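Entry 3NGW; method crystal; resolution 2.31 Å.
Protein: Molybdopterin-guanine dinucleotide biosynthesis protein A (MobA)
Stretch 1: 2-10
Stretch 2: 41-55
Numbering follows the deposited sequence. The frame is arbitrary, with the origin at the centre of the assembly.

Stretch 1 2-10: KVAVLVGGV
Stretch 2, residues 41-55: TVFVCRDEKQAEKLS

Residues 2-6 form a strand parallel to the strand including 41-44. The axes approach to 4.7 Å, and the N-to-C directions differ by 21°. In register, Val3 CA lies 4.6 Å from Thr41 CA, Ala4 CA 5.1 Å from Val42 CA, Val5 CA 4.7 Å from Phe43 CA, and Leu6 CA 5.0 Å from Val44 CA. Both strands are extended: phi -127 to -84° and psi 109 to 129° for 3-6, phi -130 to -89° and psi 111 to 146° for 41-44. Together the stretches bury 599 Å².

Four backbone hydrogen bonds join the stretches; the last comes from Val7, just past the first strand. Val42 N donates to Val3 O (3.0 Å), Val5 N to Val42 O (3.0 Å), Val44 N to Val5 O (2.8 Å), and Val7 N to Val44 O (3.1 Å). Val3, Val5 and Val7 thus bond in turn to Val42 and Val44, as expected of a parallel pair. CA-H...O contacts add to the ladder, as from Thr41 CA to Val3 O at 3.1 Å.

Side chains pack on both faces. Val3 (t), Val5 (t), Thr41 (m) and Phe43 (m, chi2 -90°) share one. Val5 CB lies 3.6 Å from Phe43 CD1. Thr41 OG1 is hydrogen-bonded elsewhere in the structure. Ala4, Leu6, Val42 and Val44 share the other. Small Ala4 sets CB 4.2 Å from Val42 CG2 (chi1 m). Leu6 (m, t) brings CD2 to 4.0 Å from Val44 CB (chi1 t).

Val7 (phi/psi -119/15, chi1 m) is buried. Its CG1 meets the Phe43 ring edge, 4.1 Å from Phe43 CD1. Its CG2 lies 4.0 Å from Leu54 CD1 (Leu54 m, t), linking the loop to helix 48-55.

Arg46 and Gln50 hold Val7 and Gly8. The turn runs Cys45 -89/163, Arg46 -70/-26, Asp47 -164/167; helix 48-55 has phi -72 to -59° and psi -49 to -26°. Arg46 (p, t, t, chi4 -92°) donates from NH1 to Gly8 O at 3.2 Å, at the guanidinium edge. Gln50 (t, t, chi3 42°) gives a weak bond from NE2 to Val7 O at 3.1 Å. Gln50 OE1 accepts from Arg46 N at 2.8 Å. Asp47 (chi1 p) caps the helix carrying Gln50: Asp47 OD2 accepts from Gln50 N at 2.8 Å.

A water accepts from Gly8 N (3.0 Å) and donates to Val44 O (3.3 Å).

Gly8 (-85/0) suits its tight place: an ideal CB would clash with Arg46 N at 2.6 Å. Gly8 CA also lies 3.3 Å from Gln50 OE1.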

# COMPACT_ATOMS: atom_id res chain seq x y z
N LYS A 2 10.13 7.27 -2.96
CA LYS A 2 9.81 6.70 -1.65
C LYS A 2 8.56 5.81 -1.74
O LYS A 2 7.54 6.20 -2.33
CB LYS A 2 9.57 7.83 -0.64
CG LYS A 2 10.83 8.33 0.05
CD LYS A 2 10.57 9.63 0.80
CE LYS A 2 10.36 10.79 -0.17
NZ LYS A 2 9.86 12.00 0.53
N VAL A 3 8.64 4.62 -1.15
CA VAL A 3 7.56 3.65 -1.15
C VAL A 3 7.21 3.19 0.26
O VAL A 3 8.09 2.80 1.04
CB VAL A 3 7.96 2.40 -1.98
CG1 VAL A 3 6.81 1.41 -2.02
CG2 VAL A 3 8.35 2.81 -3.40
N ALA A 4 5.92 3.24 0.60
CA ALA A 4 5.45 2.80 1.91
C ALA A 4 4.56 1.58 1.69
O ALA A 4 3.47 1.70 1.14
CB ALA A 4 4.64 3.92 2.58
N VAL A 5 5.03 0.41 2.12
CA VAL A 5 4.26 -0.82 1.95
C VAL A 5 3.45 -1.12 3.21
O VAL A 5 4.01 -1.27 4.30
CB VAL A 5 5.20 -2.00 1.62
CG1 VAL A 5 4.38 -3.25 1.28
CG2 VAL A 5 6.10 -1.63 0.44
N LEU A 6 2.13 -1.18 3.07
CA LEU A 6 1.25 -1.45 4.20
C LEU A 6 1.15 -2.96 4.41
O LEU A 6 0.53 -3.66 3.61
CB LEU A 6 -0.14 -0.85 3.93
CG LEU A 6 -0.22 0.64 3.58
CD1 LEU A 6 -1.67 1.01 3.29
CD2 LEU A 6 0.31 1.48 4.73
N VAL A 7 1.75 -3.46 5.49
CA VAL A 7 1.75 -4.90 5.78
C VAL A 7 1.09 -5.28 7.10
O VAL A 7 1.26 -6.40 7.58
CB VAL A 7 3.20 -5.47 5.79
CG1 VAL A 7 3.96 -5.01 4.55
CG2 VAL A 7 3.93 -5.04 7.06
N GLY A 8 0.34 -4.35 7.68
CA GLY A 8 -0.31 -4.63 8.95
C GLY A 8 -1.65 -5.33 8.81
O GLY A 8 -2.32 -5.64 9.80
N GLY A 9 -2.04 -5.58 7.56
CA GLY A 9 -3.30 -6.24 7.31
C GLY A 9 -3.38 -7.60 7.97
O GLY A 9 -2.48 -8.44 7.84
N VAL A 10 -4.46 -7.83 8.71
CA VAL A 10 -4.67 -9.11 9.37
C VAL A 10 -5.63 -9.92 8.49
O VAL A 10 -6.79 -9.54 8.32
CB VAL A 10 -5.26 -8.93 10.79
CG1 VAL A 10 -6.49 -8.02 10.74
CG2 VAL A 10 -5.61 -10.28 11.38
N THR A 41 12.27 2.52 0.66
CA THR A 41 11.08 1.92 1.22
C THR A 41 11.00 1.69 2.73
O THR A 41 12.01 1.42 3.37
CB THR A 41 10.87 0.55 0.54
OG1 THR A 41 10.95 0.73 -0.88
CG2 THR A 41 9.55 -0.06 0.91
N VAL A 42 9.80 1.81 3.27
CA VAL A 42 9.55 1.50 4.68
C VAL A 42 8.33 0.60 4.65
O VAL A 42 7.47 0.73 3.79
CB VAL A 42 9.23 2.74 5.57
CG1 VAL A 42 10.43 3.65 5.65
CG2 VAL A 42 8.01 3.47 5.04
N PHE A 43 8.29 -0.35 5.58
CA PHE A 43 7.17 -1.26 5.67
C PHE A 43 6.40 -0.86 6.91
O PHE A 43 6.93 -0.92 8.03
CB PHE A 43 7.70 -2.69 5.76
CG PHE A 43 8.41 -3.13 4.51
CD1 PHE A 43 7.71 -3.75 3.48
CD2 PHE A 43 9.76 -2.87 4.35
CE1 PHE A 43 8.36 -4.10 2.28
CE2 PHE A 43 10.42 -3.22 3.17
CZ PHE A 43 9.72 -3.83 2.13
N VAL A 44 5.16 -0.43 6.71
CA VAL A 44 4.32 0.03 7.80
C VAL A 44 3.49 -1.08 8.44
O VAL A 44 2.57 -1.62 7.83
CB VAL A 44 3.37 1.14 7.31
CG1 VAL A 44 2.64 1.76 8.51
CG2 VAL A 44 4.16 2.19 6.55
N CYS A 45 3.85 -1.40 9.68
CA CYS A 45 3.18 -2.45 10.44
C CYS A 45 2.00 -1.90 11.23
O CYS A 45 1.90 -0.69 11.44
CB CYS A 45 4.18 -3.09 11.41
SG CYS A 45 5.69 -3.64 10.61
N ARG A 46 1.12 -2.79 11.68
CA ARG A 46 -0.05 -2.36 12.44
C ARG A 46 0.31 -1.85 13.83
O ARG A 46 -0.43 -1.05 14.40
CB ARG A 46 -1.04 -3.52 12.55
CG ARG A 46 -0.45 -4.76 13.12
CD ARG A 46 -1.49 -5.83 13.28
NE ARG A 46 -0.84 -7.08 13.62
CZ ARG A 46 -0.46 -8.00 12.74
NH1 ARG A 46 -0.69 -7.81 11.44
NH2 ARG A 46 0.18 -9.08 13.15
N ASP A 47 1.43 -2.32 14.37
CA ASP A 47 1.90 -1.88 15.69
C ASP A 47 3.36 -2.26 15.85
O ASP A 47 3.89 -3.04 15.07
CB ASP A 47 1.06 -2.52 16.80
CG ASP A 47 1.07 -4.02 16.76
OD1 ASP A 47 0.19 -4.64 17.39
OD2 ASP A 47 1.95 -4.59 16.09
N GLU A 48 3.99 -1.70 16.87
CA GLU A 48 5.41 -1.95 17.14
C GLU A 48 5.70 -3.42 17.36
O GLU A 48 6.80 -3.91 17.07
CB GLU A 48 5.84 -1.11 18.34
CG GLU A 48 7.29 -1.29 18.76
CD GLU A 48 7.75 -0.22 19.74
OE1 GLU A 48 7.00 0.09 20.70
OE2 GLU A 48 8.87 0.30 19.57
N LYS A 49 4.71 -4.14 17.88
CA LYS A 49 4.85 -5.57 18.13
C LYS A 49 5.16 -6.29 16.82
O LYS A 49 6.10 -7.09 16.75
CB LYS A 49 3.55 -6.08 18.75
CG LYS A 49 3.54 -7.54 19.16
CD LYS A 49 2.39 -7.84 20.12
CE LYS A 49 1.02 -7.55 19.50
NZ LYS A 49 -0.08 -7.97 20.42
N GLN A 50 4.38 -6.01 15.78
CA GLN A 50 4.60 -6.62 14.48
C GLN A 50 5.95 -6.18 13.91
O GLN A 50 6.68 -6.98 13.33
CB GLN A 50 3.47 -6.24 13.51
CG GLN A 50 3.72 -6.72 12.09
CD GLN A 50 2.55 -6.48 11.17
OE1 GLN A 50 1.93 -5.43 11.20
NE2 GLN A 50 2.26 -7.46 10.32
N ALA A 51 6.28 -4.90 14.07
CA ALA A 51 7.55 -4.38 13.57
C ALA A 51 8.69 -5.14 14.22
O ALA A 51 9.68 -5.46 13.56
CB ALA A 51 7.67 -2.89 13.89
N GLU A 52 8.57 -5.43 15.51
CA GLU A 52 9.63 -6.17 16.19
C GLU A 52 9.74 -7.59 15.66
O GLU A 52 10.84 -8.09 15.44
CB GLU A 52 9.38 -6.20 17.70
CG GLU A 52 9.81 -4.95 18.45
CD GLU A 52 9.63 -5.11 19.96
OE1 GLU A 52 10.22 -6.06 20.53
OE2 GLU A 52 8.92 -4.28 20.57
N LYS A 53 8.60 -8.25 15.44
CA LYS A 53 8.65 -9.62 14.93
C LYS A 53 9.19 -9.67 13.51
O LYS A 53 9.98 -10.54 13.17
CB LYS A 53 7.27 -10.28 15.01
CG LYS A 53 6.79 -10.48 16.45
CD LYS A 53 5.32 -10.89 16.55
CE LYS A 53 4.88 -11.00 18.01
NZ LYS A 53 3.43 -11.30 18.20
N LEU A 54 8.79 -8.73 12.67
CA LEU A 54 9.30 -8.76 11.32
C LEU A 54 10.77 -8.36 11.27
O LEU A 54 11.56 -9.03 10.61
CB LEU A 54 8.45 -7.86 10.40
CG LEU A 54 6.97 -8.27 10.26
CD1 LEU A 54 6.28 -7.32 9.31
CD2 LEU A 54 6.84 -9.72 9.76
N SER A 55 11.16 -7.29 11.97
CA SER A 55 12.55 -6.82 11.95
C SER A 55 13.55 -7.86 12.45
O SER A 55 14.73 -7.82 12.08
CB SER A 55 12.72 -5.54 12.77
OG SER A 55 12.62 -5.83 14.15
O HOH W 1 -0.69 -1.56 7.32